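Local coordinates for possible adhesin (Caldicellulosiruptor kronotskyensis, PDB 4WA0), which probably mediates attachment of its extremely thermophilic bacterium to cellulose as a tapirin, this chain being the magnesium-binding C-terminal beta-helix domain, at residues Asn19-Lys22 and Asn23-Val26; Asn59-Asp63 and Ser64-Asp68. One frame throughout, in Å; residues are numbered along the deposited sequence.

Contact 1 of 2, residues Asn19-Lys22 and Asn23-Val26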
loop_
_atom_site.group_PDB
_atom_site.type_symbol
_atom_site.label_atom_id
_atom_site.label_comp_id
_atom_site.label_asym_id
_atom_site.label_seq_id
_atom_site.Cartn_x
_atom_site.Cartn_y
_atom_site.Cartn_z
ATOM N N ASN A 19 9.929 4.131 0.554
ATOM C CA ASN A 19 10.533 2.958 0.009
ATOM C C ASN A 19 10.562 1.871 1.063
ATOM O O ASN A 19 11.252 2.002 2.077
ATOM C CB ASN A 19 11.943 3.262 -0.437
ATOM C CG ASN A 19 11.983 4.373 -1.485
ATOM O OD1 ASN A 19 11.217 4.401 -2.418
ATOM N ND2 ASN A 19 12.926 5.290 -1.313
ATOM N N THR A 20 9.759 0.816 0.916
ATOM C CA THR A 20 9.772 -0.286 1.861
ATOM C C THR A 20 11.028 -1.189 1.747
ATOM O O THR A 20 11.823 -1.140 0.806
ATOM C CB THR A 20 8.519 -1.166 1.823
ATOM O OG1 THR A 20 8.551 -1.970 0.662
ATOM C CG2 THR A 20 7.299 -0.349 1.738
ATOM N N ASN A 21 11.207 -1.993 2.787
ATOM C CA ASN A 21 12.233 -2.984 2.774
ATOM C C ASN A 21 11.691 -4.272 2.149
ATOM O O ASN A 21 10.482 -4.415 1.929
ATOM C CB ASN A 21 12.728 -3.270 4.200
ATOM C CG ASN A 21 11.643 -3.723 5.169
ATOM O OD1 ASN A 21 10.550 -3.184 5.198
ATOM N ND2 ASN A 21 11.992 -4.634 6.058
ATOM N N LYS A 22 12.603 -5.194 1.780
ATOM C CA LYS A 22 12.166 -6.546 1.354
ATOM C C LYS A 22 11.600 -7.399 2.474
ATOM O O LYS A 22 11.907 -7.237 3.681
ATOM C CB LYS A 22 13.374 -7.251 0.778
ATOM C CG LYS A 22 13.822 -6.539 -0.529
ATOM C CD LYS A 22 15.112 -7.081 -1.024
ATOM C CE LYS A 22 15.779 -6.257 -2.095
ATOM N NZ LYS A 22 15.141 -6.243 -3.407
ATOM N N ASN A 23 10.691 -8.273 2.139
ATOM C CA ASN A 23 10.100 -9.222 3.143
ATOM C C ASN A 23 9.408 -8.480 4.295
ATOM O O ASN A 23 9.599 -8.757 5.457
ATOM C CB ASN A 23 11.181 -10.147 3.621
ATOM C CG ASN A 23 11.645 -11.149 2.519
ATOM O OD1 ASN A 23 10.961 -11.428 1.501
ATOM N ND2 ASN A 23 12.802 -11.683 2.716
ATOM N N LEU A 24 8.653 -7.467 3.941
ATOM C CA LEU A 24 7.868 -6.695 4.883
ATOM C C LEU A 24 6.518 -7.359 5.013
ATOM O O LEU A 24 5.824 -7.539 3.990
ATOM C CB LEU A 24 7.705 -5.249 4.367
ATOM C CG LEU A 24 6.735 -4.328 5.149
ATOM C CD1 LEU A 24 7.207 -4.107 6.580
ATOM C CD2 LEU A 24 6.519 -2.953 4.544
ATOM N N THR A 25 6.102 -7.665 6.264
ATOM C CA THR A 25 4.804 -8.224 6.557
ATOM C C THR A 25 4.044 -7.228 7.421
ATOM O O THR A 25 4.590 -6.729 8.443
ATOM C CB THR A 25 4.891 -9.566 7.307
ATOM O OG1 THR A 25 5.709 -10.497 6.612
ATOM C CG2 THR A 25 3.513 -10.151 7.557
ATOM N N VAL A 26 2.861 -6.841 6.982
ATOM C CA VAL A 26 2.063 -5.833 7.738
ATOM C C VAL A 26 0.674 -6.400 7.941
ATOM O O VAL A 26 -0.006 -6.784 6.969
ATOM C CB VAL A 26 1.928 -4.483 7.038
ATOM C CG1 VAL A 26 1.121 -3.498 7.917
ATOM C CG2 VAL A 26 3.258 -3.852 6.699
HETATM O O HOH W 1 8.426 -6.113 1.080
#
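Leu24 reaches back over the short corner between strands 17-19 and 24-27, where one coil of the parallel beta-helix turns from one of its faces to the next, and packs on Thr20 and Asn21. Inside the corner the fit is close. CD2 of Leu24 lies 3.8 Å from CB of Thr20, with CG2 of the threonine nearly as near, and the two side chains cross at about a right angle. The other branch, CD1, sits 3.7 Å from OD1 of Asn21. This amide oxygen also rests 3.6 Å from CB of Leu24, a van der Waals approach to aliphatic carbon; it is buried here with no hydrogen-bonding partner in the model. In the leucine, chi1 (172°) sets CG beside the carbonyl carbon, and chi2 (63°) then turns CD2 to Thr20 and CD1 to Asn21. Phe45 and Leu333, from neighbouring coils, also pack against Leu24.

The outer side is looser and polar. Lys22 is partly exposed, and its chain leads away from the strand until a bend at chi4 brings NZ to salt bridges with Asp40 and Asp61. Asn23, by contrast, is buried under loop 59-68; it turns the backbone with positive phi (60°), and its ND2 bonds to the carbonyl oxygen of Tyr330 and probably to that of Arg65. No direct hydrogen bond joins 19-22 to 23-26; a single water spans the bend instead. It is hydrogen-bonded to the carbonyl O of Asn21 at 2.8 Å and accepts from the backbone N of Leu24 at 3.2 Å.

Contact 2 of 2, residues Asn59-Asp63 and Ser64-Asp68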
loop_
_atom_site.group_PDB
_atom_site.type_symbol
_atom_site.label_atom_id
_atom_site.label_comp_id
_atom_site.label_asym_id
_atom_site.label_seq_id
_atom_site.Cartn_x
_atom_site.Cartn_y
_atom_site.Cartn_z
ATOM N N ASN A 59 7.669 -4.060 -6.797
ATOM C CA ASN A 59 8.753 -4.837 -7.352
ATOM C C ASN A 59 8.695 -6.307 -6.987
ATOM O O ASN A 59 8.058 -6.693 -6.037
ATOM C CB ASN A 59 10.065 -4.173 -6.955
ATOM C CG ASN A 59 10.268 -2.854 -7.807
ATOM O OD1 ASN A 59 10.069 -2.860 -9.030
ATOM N ND2 ASN A 59 10.643 -1.849 -7.200
ATOM N N GLN A 60 9.384 -7.090 -7.795
ATOM C CA GLN A 60 9.573 -8.533 -7.589
ATOM C C GLN A 60 11.061 -8.807 -7.445
ATOM O O GLN A 60 11.881 -8.030 -7.966
ATOM C CB GLN A 60 9.029 -9.333 -8.791
ATOM C CG GLN A 60 7.508 -9.306 -8.821
ATOM C CD GLN A 60 6.871 -10.199 -9.856
ATOM O OE1 GLN A 60 7.487 -10.634 -10.838
ATOM N NE2 GLN A 60 5.591 -10.425 -9.686
ATOM N N ASP A 61 11.408 -9.890 -6.784
ATOM C CA ASP A 61 12.830 -10.188 -6.461
ATOM C C ASP A 61 12.903 -11.741 -6.371
ATOM O O ASP A 61 12.221 -12.369 -5.535
ATOM C CB ASP A 61 13.260 -9.570 -5.143
ATOM C CG ASP A 61 14.751 -9.790 -4.818
ATOM O OD1 ASP A 61 15.302 -10.746 -5.303
ATOM O OD2 ASP A 61 15.310 -8.977 -4.028
ATOM N N SER A 62 13.658 -12.329 -7.294
ATOM C CA SER A 62 13.781 -13.770 -7.425
ATOM C C SER A 62 14.767 -14.444 -6.467
ATOM O O SER A 62 14.830 -15.692 -6.416
ATOM C CB SER A 62 14.158 -14.132 -8.845
ATOM O OG SER A 62 15.381 -13.575 -9.149
ATOM N N ASP A 63 15.505 -13.650 -5.710
ATOM C CA ASP A 63 16.409 -14.213 -4.660
ATOM C C ASP A 63 15.626 -15.224 -3.834
ATOM O O ASP A 63 14.462 -15.028 -3.443
ATOM C CB ASP A 63 17.039 -13.130 -3.814
ATOM C CG ASP A 63 18.215 -13.644 -2.956
ATOM O OD1 ASP A 63 17.978 -14.384 -1.977
ATOM O OD2 ASP A 63 19.348 -13.266 -3.311
ATOM N N SER A 64 16.216 -16.366 -3.595
ATOM C CA SER A 64 15.525 -17.400 -2.808
ATOM C C SER A 64 15.189 -16.995 -1.351
ATOM O O SER A 64 14.351 -17.630 -0.725
ATOM C CB SER A 64 16.281 -18.725 -2.864
ATOM O OG SER A 64 17.539 -18.533 -2.270
ATOM N N ARG A 65 15.800 -15.925 -0.847
ATOM C CA ARG A 65 15.515 -15.398 0.486
ATOM C C ARG A 65 14.320 -14.496 0.466
ATOM O O ARG A 65 13.906 -14.006 1.512
ATOM C CB ARG A 65 16.719 -14.640 1.013
ATOM C CG ARG A 65 17.892 -15.587 1.339
ATOM C CD ARG A 65 19.186 -14.831 1.548
ATOM N NE ARG A 65 19.628 -14.183 0.358
ATOM C CZ ARG A 65 20.667 -13.377 0.292
ATOM N NH1 ARG A 65 21.402 -13.142 1.396
ATOM N NH2 ARG A 65 20.994 -12.814 -0.843
ATOM N N CYS A 66 13.852 -14.199 -0.760
ATOM C CA CYS A 66 12.668 -13.366 -0.968
ATOM C C CYS A 66 11.469 -14.277 -1.191
ATOM O O CYS A 66 11.488 -15.486 -0.886
ATOM C CB CYS A 66 12.876 -12.380 -2.098
ATOM S SG CYS A 66 11.806 -10.868 -1.928
ATOM N N ARG A 67 10.421 -13.719 -1.754
ATOM C CA ARG A 67 9.119 -14.417 -1.810
ATOM C C ARG A 67 8.186 -13.584 -2.666
ATOM O O ARG A 67 8.559 -12.552 -3.217
ATOM C CB ARG A 67 8.526 -14.650 -0.435
ATOM C CG ARG A 67 8.119 -13.374 0.282
ATOM C CD ARG A 67 7.911 -13.579 1.800
ATOM N NE ARG A 67 7.555 -12.311 2.369
ATOM C CZ ARG A 67 7.294 -12.078 3.627
ATOM N NH1 ARG A 67 7.380 -13.077 4.498
ATOM N NH2 ARG A 67 6.940 -10.884 4.023
ATOM N N ASP A 68 6.969 -14.065 -2.820
ATOM C CA ASP A 68 5.980 -13.402 -3.695
ATOM C C ASP A 68 5.399 -12.232 -2.887
ATOM O O ASP A 68 5.526 -12.206 -1.679
ATOM C CB ASP A 68 4.841 -14.346 -4.067
ATOM C CG ASP A 68 5.265 -15.481 -5.038
ATOM O OD1 ASP A 68 6.144 -15.278 -5.878
ATOM O OD2 ASP A 68 4.649 -16.574 -4.950
HETATM O O HOH W 2 8.771 -10.701 -5.132
#
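Asp63 and Arg65 form a side-on salt bridge at the head of a type I beta turn, Asp63 to Cys66, in a loop that projects from the beta-helix between strands 56-58 and 69-73. Arg65 NE donates to Asp63 OD1 at 2.9 Å. Arg65 NH2 donates to Asp63 OD2 at 3.0 Å, almost straight. Both oxygens are approached on their syn sides and lie close to the guanidinium plane, although the carboxylate is twisted 36° from it. OD1 also takes the backbone N of Arg65 on its anti lone pair at 2.9 Å, so three N-H groups fix the carboxylate.

The turn itself closes through Cys66 N to Asp63 O, 2.9 Å. Just before it, Asp61 makes an Asx turn: with CG anti to its own N (chi1 -177°), OD1 accepts from Asp63 N at 2.9 Å. Its OD2 is hydrogen-bonded to Tyr330 OH.

Beyond these bonds, the buried Cys66 directs its side chain back across the loop, where CB contacts the carbonyl O of Asp61. Toward the base a water links Asp61 N to Arg67 O, and SG of Cys66 lies 3.8 Å from CB of Asp61.

Overall arrangement
From the N terminus, the chain first leaves strand 17-19 and turns at contact 1 into strand 24-27, a tight corner within one coil. It then passes through strands 30-33, 37-39, 44-47, 50-52 and 56-58 before contact 2 closes a longer loop ahead of strand 69-73. The two are in series, neither nested nor crossed, with centres about 12 Å apart. They nevertheless meet: the lysine and asparagine of contact 1 reach loop 59-68, and Arg67 NH2 packs 3.5 Å from Leu24 O. The loop 59-68 thus leans past the intervening coil onto the corner 19-26, tying turns of the beta-helix that are not adjacent.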